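Local coordinates for protein glycosyl hydrolase (Aspergillus fumigatus, PDB 2X8R) that hydrolyses the beta-1,4 linkages between N-acetylmuramic acid and N-acetylglucosamine in bacterial peptidoglycan and probably also has diacetylmuramidase activity, at residues I9-K14 with T37-T42; V16-A21 with N45-G50. All coordinates share one frame; numbering follows the deposited sequence.

Contact 1. Residues I9-K14 with T37-T42; sequences ISNHQK and TTYKDT
N11 and D41 join two loops at the C-terminal ends of the strands of the modified TIM barrel of the GH25 family, where the chain leaves strand 3-9 and where the short strand 39-40 gives way to helix 44-53. The direct link is a hydrogen bond, from the backbone N of N11 to D41 OD2 at 2.7 Å, with an N-H...O angle of 156°. OD2 receives it through its syn lone pair. The other oxygen, OD1, accepts from V43 N and more weakly from F44 N, capping the turn into the helix, so this buried carboxylate is gripped from both sides of the contact. D41 CG stands anti to its own N (chi1 -177°), which carries the group across to the loop.

The backbone donor is itself held by a type I turn from S10 to Q13, closed by Q13 N to S10 O. Within it S10 OG accepts from H12 N as an ST turn, and Q13 OE1 takes S10 N.

The N11 side chain adds packing and a water bridge. Its amide plane stands at 85° to the carboxylate, and N11 CB lies 3.3 Å from D41 OD2. N11 OD1 and D41 OD2, both acceptors, approach to 3.2 Å without a hydrogen bond. Beyond them a water bridges N11 OD1, at a doubtfully short distance, and Y39 OH, from which it lies 2.7 Å.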
loop_
_atom_site.group_PDB
_atom_site.type_symbol
_atom_site.label_atom_id
_atom_site.label_comp_id
_atom_site.label_asym_id
_atom_site.label_seq_id
_atom_site.Cartn_x
_atom_site.Cartn_y
_atom_site.Cartn_z
ATOM N N ILE A 9 3.302 4.354 -7.587
ATOM C CA ILE A 9 4.389 4.305 -8.549
ATOM C C ILE A 9 5.523 3.461 -7.983
ATOM O O ILE A 9 5.532 3.148 -6.807
ATOM C CB ILE A 9 4.916 5.717 -8.905
ATOM C CG1 ILE A 9 5.320 6.492 -7.627
ATOM C CG2 ILE A 9 3.848 6.485 -9.733
ATOM C CD1 ILE A 9 6.036 7.848 -7.913
ATOM N N SER A 10 6.454 3.105 -8.858
ATOM C CA SER A 10 7.616 2.256 -8.522
ATOM C C SER A 10 8.739 2.533 -9.543
ATOM O O SER A 10 8.633 3.460 -10.393
ATOM C CB SER A 10 7.219 0.786 -8.574
ATOM O OG SER A 10 6.979 0.328 -9.944
ATOM N N ASN A 11 9.816 1.754 -9.466
ATOM C CA ASN A 11 10.866 1.850 -10.501
ATOM C C ASN A 11 10.368 1.605 -11.931
ATOM O O ASN A 11 11.127 1.853 -12.861
ATOM C CB ASN A 11 12.057 0.932 -10.216
ATOM C CG ASN A 11 11.729 -0.537 -10.452
ATOM O OD1 ASN A 11 10.630 -1.001 -10.147
ATOM N ND2 ASN A 11 12.692 -1.286 -10.968
ATOM N N HIS A 12 9.145 1.098 -12.125
ATOM C CA HIS A 12 8.576 1.021 -13.475
ATOM C C HIS A 12 8.347 2.399 -14.093
ATOM O O HIS A 12 8.316 2.540 -15.324
ATOM C CB HIS A 12 7.295 0.223 -13.489
ATOM C CG HIS A 12 7.511 -1.247 -13.325
ATOM N ND1 HIS A 12 6.666 -2.190 -13.868
ATOM C CD2 HIS A 12 8.495 -1.940 -12.701
ATOM C CE1 HIS A 12 7.106 -3.399 -13.565
ATOM N NE2 HIS A 12 8.216 -3.275 -12.861
ATOM N N GLN A 13 8.189 3.407 -13.238
ATOM C CA GLN A 13 8.200 4.803 -13.675
ATOM C C GLN A 13 9.550 5.475 -13.386
ATOM O O GLN A 13 9.872 5.815 -12.222
ATOM C CB GLN A 13 7.090 5.584 -12.964
ATOM C CG GLN A 13 5.693 5.221 -13.343
ATOM C CD GLN A 13 5.257 3.867 -12.881
ATOM O OE1 GLN A 13 5.306 3.525 -11.699
ATOM N NE2 GLN A 13 4.815 3.053 -13.841
ATOM N N LYS A 14 10.362 5.664 -14.429
ATOM C CA LYS A 14 11.710 6.211 -14.250
ATOM C C LYS A 14 11.707 7.658 -13.823
ATOM O O LYS A 14 12.680 8.140 -13.234
ATOM C CB LYS A 14 12.506 6.184 -15.552
ATOM C CG LYS A 14 13.144 4.927 -15.902
ATOM C CD LYS A 14 13.661 5.055 -17.366
ATOM C CE LYS A 14 13.921 3.727 -17.995
ATOM N NZ LYS A 14 14.040 3.865 -19.517
ATOM N N THR A 37 13.422 -9.477 1.014
ATOM C CA THR A 37 14.348 -9.197 2.124
ATOM C C THR A 37 15.549 -8.336 1.759
ATOM O O THR A 37 16.199 -7.795 2.660
ATOM C CB THR A 37 14.898 -10.488 2.753
ATOM O OG1 THR A 37 15.592 -11.214 1.733
ATOM C CG2 THR A 37 13.729 -11.329 3.303
ATOM N N THR A 38 15.864 -8.219 0.469
ATOM C CA THR A 38 17.045 -7.465 0.064
ATOM C C THR A 38 16.848 -6.459 -1.071
ATOM O O THR A 38 17.786 -5.738 -1.399
ATOM C CB THR A 38 18.223 -8.391 -0.317
ATOM O OG1 THR A 38 17.894 -9.134 -1.486
ATOM C CG2 THR A 38 18.532 -9.301 0.841
ATOM N N TYR A 39 15.678 -6.449 -1.714
ATOM C CA TYR A 39 15.523 -5.605 -2.881
ATOM C C TYR A 39 15.092 -4.193 -2.457
ATOM O O TYR A 39 14.041 -4.041 -1.816
ATOM C CB TYR A 39 14.505 -6.282 -3.826
ATOM C CG TYR A 39 14.195 -5.509 -5.080
ATOM C CD1 TYR A 39 13.398 -4.345 -5.032
ATOM C CD2 TYR A 39 14.660 -5.949 -6.321
ATOM C CE1 TYR A 39 13.146 -3.603 -6.189
ATOM C CE2 TYR A 39 14.367 -5.230 -7.495
ATOM C CZ TYR A 39 13.612 -4.081 -7.409
ATOM O OH TYR A 39 13.332 -3.400 -8.567
ATOM N N LYS A 40 15.873 -3.165 -2.838
ATOM C CA LYS A 40 15.514 -1.750 -2.573
ATOM C C LYS A 40 15.135 -1.186 -3.923
ATOM O O LYS A 40 15.942 -1.276 -4.874
ATOM C CB LYS A 40 16.692 -0.928 -1.969
ATOM C CG LYS A 40 17.090 -1.412 -0.552
ATOM C CD LYS A 40 18.371 -0.739 0.012
ATOM C CE LYS A 40 18.942 -1.557 1.203
ATOM N NZ LYS A 40 19.780 -0.740 2.143
ATOM N N ASP A 41 13.915 -0.639 -4.050
ATOM C CA ASP A 41 13.529 0.001 -5.310
ATOM C C ASP A 41 14.429 1.244 -5.507
ATOM O O ASP A 41 14.473 2.171 -4.665
ATOM C CB ASP A 41 12.048 0.383 -5.296
ATOM C CG ASP A 41 11.598 0.975 -6.627
ATOM O OD1 ASP A 41 12.197 1.973 -7.030
ATOM O OD2 ASP A 41 10.665 0.411 -7.247
ATOM N N THR A 42 15.189 1.244 -6.598
ATOM C CA THR A 42 16.240 2.247 -6.778
ATOM C C THR A 42 15.764 3.624 -7.229
ATOM O O THR A 42 16.584 4.569 -7.289
ATOM C CB THR A 42 17.313 1.752 -7.787
ATOM O OG1 THR A 42 16.681 1.297 -8.994
ATOM C CG2 THR A 42 18.103 0.566 -7.165
HETATM O O HOH W 1 10.844 -2.439 -8.162
#

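Contact 2. Residues V16-A21 with N45-G50; sequences VNFEAA and NSHYTG
F18 reaches across from helix 18-23 to H47 and G50 on helix 44-53, a packing of neighbouring helices on the outer layer of the alpha/beta barrel. Its ring is wedged between V16, just before the helix, and the backbone of helix 44-53. F18 CB comes first, 3.8 Å from G50 O. With CG anti to the carbonyl carbon (chi1 -65°), the ring extends over G50, where no side chain intervenes: F18 CD2 comes within 3.4 Å of G50 C, which sits over one face. The opposite face is taken by V16, whose CG1 stands 3.5 Å above the F18 ring plane over its centre, so the phenyl group is sandwiched between a methyl and a peptide. Farther out, CE2 and CZ converge on the carbonyl of H47, with F18 CZ at 3.2 Å from H47 O, while CZ also meets H47 CB. Around the ring, I9, A54 and L56 contribute further packing, and F18 is buried.

The second branch of V16 serves a different partner. The V16 and H47 side chains cross at about a right angle, with V16 CG2 3.8 Å from H47 NE2, so the two valine methyls divide their contacts between phenylalanine and histidine. H47 in turn leans on I9 and I31 of the barrel strands.

A water-mediated link lies beside the exposed E19. There one water donates both to G50 O at 2.8 Å and, at 3.2 Å, to E19 OE1.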
loop_
_atom_site.group_PDB
_atom_site.type_symbol
_atom_site.label_atom_id
_atom_site.label_comp_id
_atom_site.label_asym_id
_atom_site.label_seq_id
_atom_site.Cartn_x
_atom_site.Cartn_y
_atom_site.Cartn_z
ATOM N N VAL A 16 8.609 10.854 -12.812
ATOM C CA VAL A 16 7.244 11.284 -12.608
ATOM C C VAL A 16 7.145 12.795 -12.448
ATOM O O VAL A 16 7.937 13.406 -11.747
ATOM C CB VAL A 16 6.602 10.543 -11.383
ATOM C CG1 VAL A 16 5.235 11.248 -10.926
ATOM C CG2 VAL A 16 6.433 9.064 -11.735
ATOM N N ASN A 17 6.192 13.408 -13.147
ATOM C CA ASN A 17 5.982 14.843 -12.994
ATOM C C ASN A 17 4.984 15.041 -11.864
ATOM O O ASN A 17 3.783 15.116 -12.090
ATOM C CB ASN A 17 5.430 15.440 -14.282
ATOM C CG ASN A 17 5.590 16.934 -14.334
ATOM O OD1 ASN A 17 5.966 17.476 -15.380
ATOM N ND2 ASN A 17 5.377 17.601 -13.220
ATOM N N PHE A 18 5.477 15.095 -10.633
ATOM C CA PHE A 18 4.586 15.284 -9.493
ATOM C C PHE A 18 3.825 16.618 -9.513
ATOM O O PHE A 18 2.685 16.676 -9.075
ATOM C CB PHE A 18 5.426 15.173 -8.219
ATOM C CG PHE A 18 6.012 13.822 -8.025
ATOM C CD1 PHE A 18 5.227 12.783 -7.514
ATOM C CD2 PHE A 18 7.359 13.557 -8.354
ATOM C CE1 PHE A 18 5.768 11.514 -7.330
ATOM C CE2 PHE A 18 7.909 12.264 -8.183
ATOM C CZ PHE A 18 7.102 11.255 -7.668
ATOM N N GLU A 19 4.452 17.672 -10.022
ATOM C CA GLU A 19 3.828 18.995 -10.091
ATOM C C GLU A 19 2.594 18.880 -10.981
ATOM O O GLU A 19 1.527 19.384 -10.620
ATOM C CB GLU A 19 4.802 20.017 -10.706
ATOM C CG GLU A 19 4.990 21.257 -9.903
ATOM C CD GLU A 19 5.698 20.959 -8.619
ATOM O OE1 GLU A 19 6.373 19.908 -8.574
ATOM O OE2 GLU A 19 5.594 21.741 -7.653
ATOM N N ALA A 20 2.764 18.212 -12.138
ATOM C CA ALA A 20 1.650 17.990 -13.075
ATOM C C ALA A 20 0.528 17.153 -12.469
ATOM O O ALA A 20 -0.663 17.455 -12.646
ATOM C CB ALA A 20 2.128 17.357 -14.359
ATOM N N ALA A 21 0.901 16.082 -11.759
ATOM C CA ALA A 21 -0.115 15.268 -11.064
ATOM C C ALA A 21 -0.874 16.100 -10.046
ATOM O O ALA A 21 -2.108 16.036 -9.982
ATOM C CB ALA A 21 0.546 14.084 -10.385
ATOM N N ASN A 45 13.974 6.835 -3.829
ATOM C CA ASN A 45 14.476 8.091 -3.260
ATOM C C ASN A 45 14.122 9.298 -4.140
ATOM O O ASN A 45 13.631 10.339 -3.623
ATOM C CB ASN A 45 15.984 8.002 -2.984
ATOM C CG ASN A 45 16.316 7.116 -1.767
ATOM O OD1 ASN A 45 15.530 6.998 -0.842
ATOM N ND2 ASN A 45 17.473 6.475 -1.798
ATOM N N SER A 46 14.333 9.142 -5.451
ATOM C CA SER A 46 14.034 10.222 -6.398
ATOM C C SER A 46 12.518 10.551 -6.403
ATOM O O SER A 46 12.119 11.732 -6.377
ATOM C CB SER A 46 14.576 9.890 -7.796
ATOM O OG SER A 46 13.945 8.787 -8.344
ATOM N N HIS A 47 11.695 9.504 -6.378
ATOM C CA HIS A 47 10.230 9.686 -6.347
ATOM C C HIS A 47 9.771 10.382 -5.065
ATOM O O HIS A 47 9.004 11.336 -5.107
ATOM C CB HIS A 47 9.537 8.329 -6.450
ATOM C CG HIS A 47 9.505 7.777 -7.840
ATOM N ND1 HIS A 47 9.351 6.437 -8.119
ATOM C CD2 HIS A 47 9.571 8.404 -9.038
ATOM C CE1 HIS A 47 9.318 6.252 -9.426
ATOM N NE2 HIS A 47 9.428 7.434 -10.007
ATOM N N TYR A 48 10.262 9.899 -3.929
ATOM C CA TYR A 48 9.832 10.377 -2.634
ATOM C C TYR A 48 10.222 11.842 -2.455
ATOM O O TYR A 48 9.426 12.626 -1.975
ATOM C CB TYR A 48 10.439 9.463 -1.575
ATOM C CG TYR A 48 9.850 9.517 -0.177
ATOM C CD1 TYR A 48 8.842 8.638 0.177
ATOM C CD2 TYR A 48 10.381 10.362 0.807
ATOM C CE1 TYR A 48 8.354 8.595 1.468
ATOM C CE2 TYR A 48 9.866 10.355 2.116
ATOM C CZ TYR A 48 8.835 9.467 2.411
ATOM O OH TYR A 48 8.257 9.362 3.678
ATOM N N THR A 49 11.420 12.212 -2.907
ATOM C CA THR A 49 11.823 13.620 -2.864
ATOM C C THR A 49 10.981 14.450 -3.801
ATOM O O THR A 49 10.540 15.561 -3.432
ATOM C CB THR A 49 13.296 13.735 -3.239
ATOM O OG1 THR A 49 14.063 12.925 -2.333
ATOM C CG2 THR A 49 13.775 15.183 -3.148
ATOM N N GLY A 50 10.773 13.934 -5.013
ATOM C CA GLY A 50 9.941 14.657 -5.994
ATOM C C GLY A 50 8.539 14.907 -5.441
ATOM O O GLY A 50 7.992 16.024 -5.554
HETATM O O HOH W 2 8.583 17.769 -7.649
#

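Both contacts are partly buried and join the same two parts of the chain: the run after strand 3-9 and the run after strand 26-35, taken up in alternating order. Contact 1 uses the loops and is polar, with a carboxylate, backbone amides and a water, whereas contact 2 uses the following helices and is largely apolar, built on a ring sandwich, with a water beside the exposed E19. Their centres are about 14 Å apart, yet they meet directly. I9 CD1 packs 3.5 Å from H47 CG and 3.6 Å from F18 CZ, and Q13 O lies 2.8 Å from H47 NE2. H47 thus links the helix packing to the S10-Q13 turn.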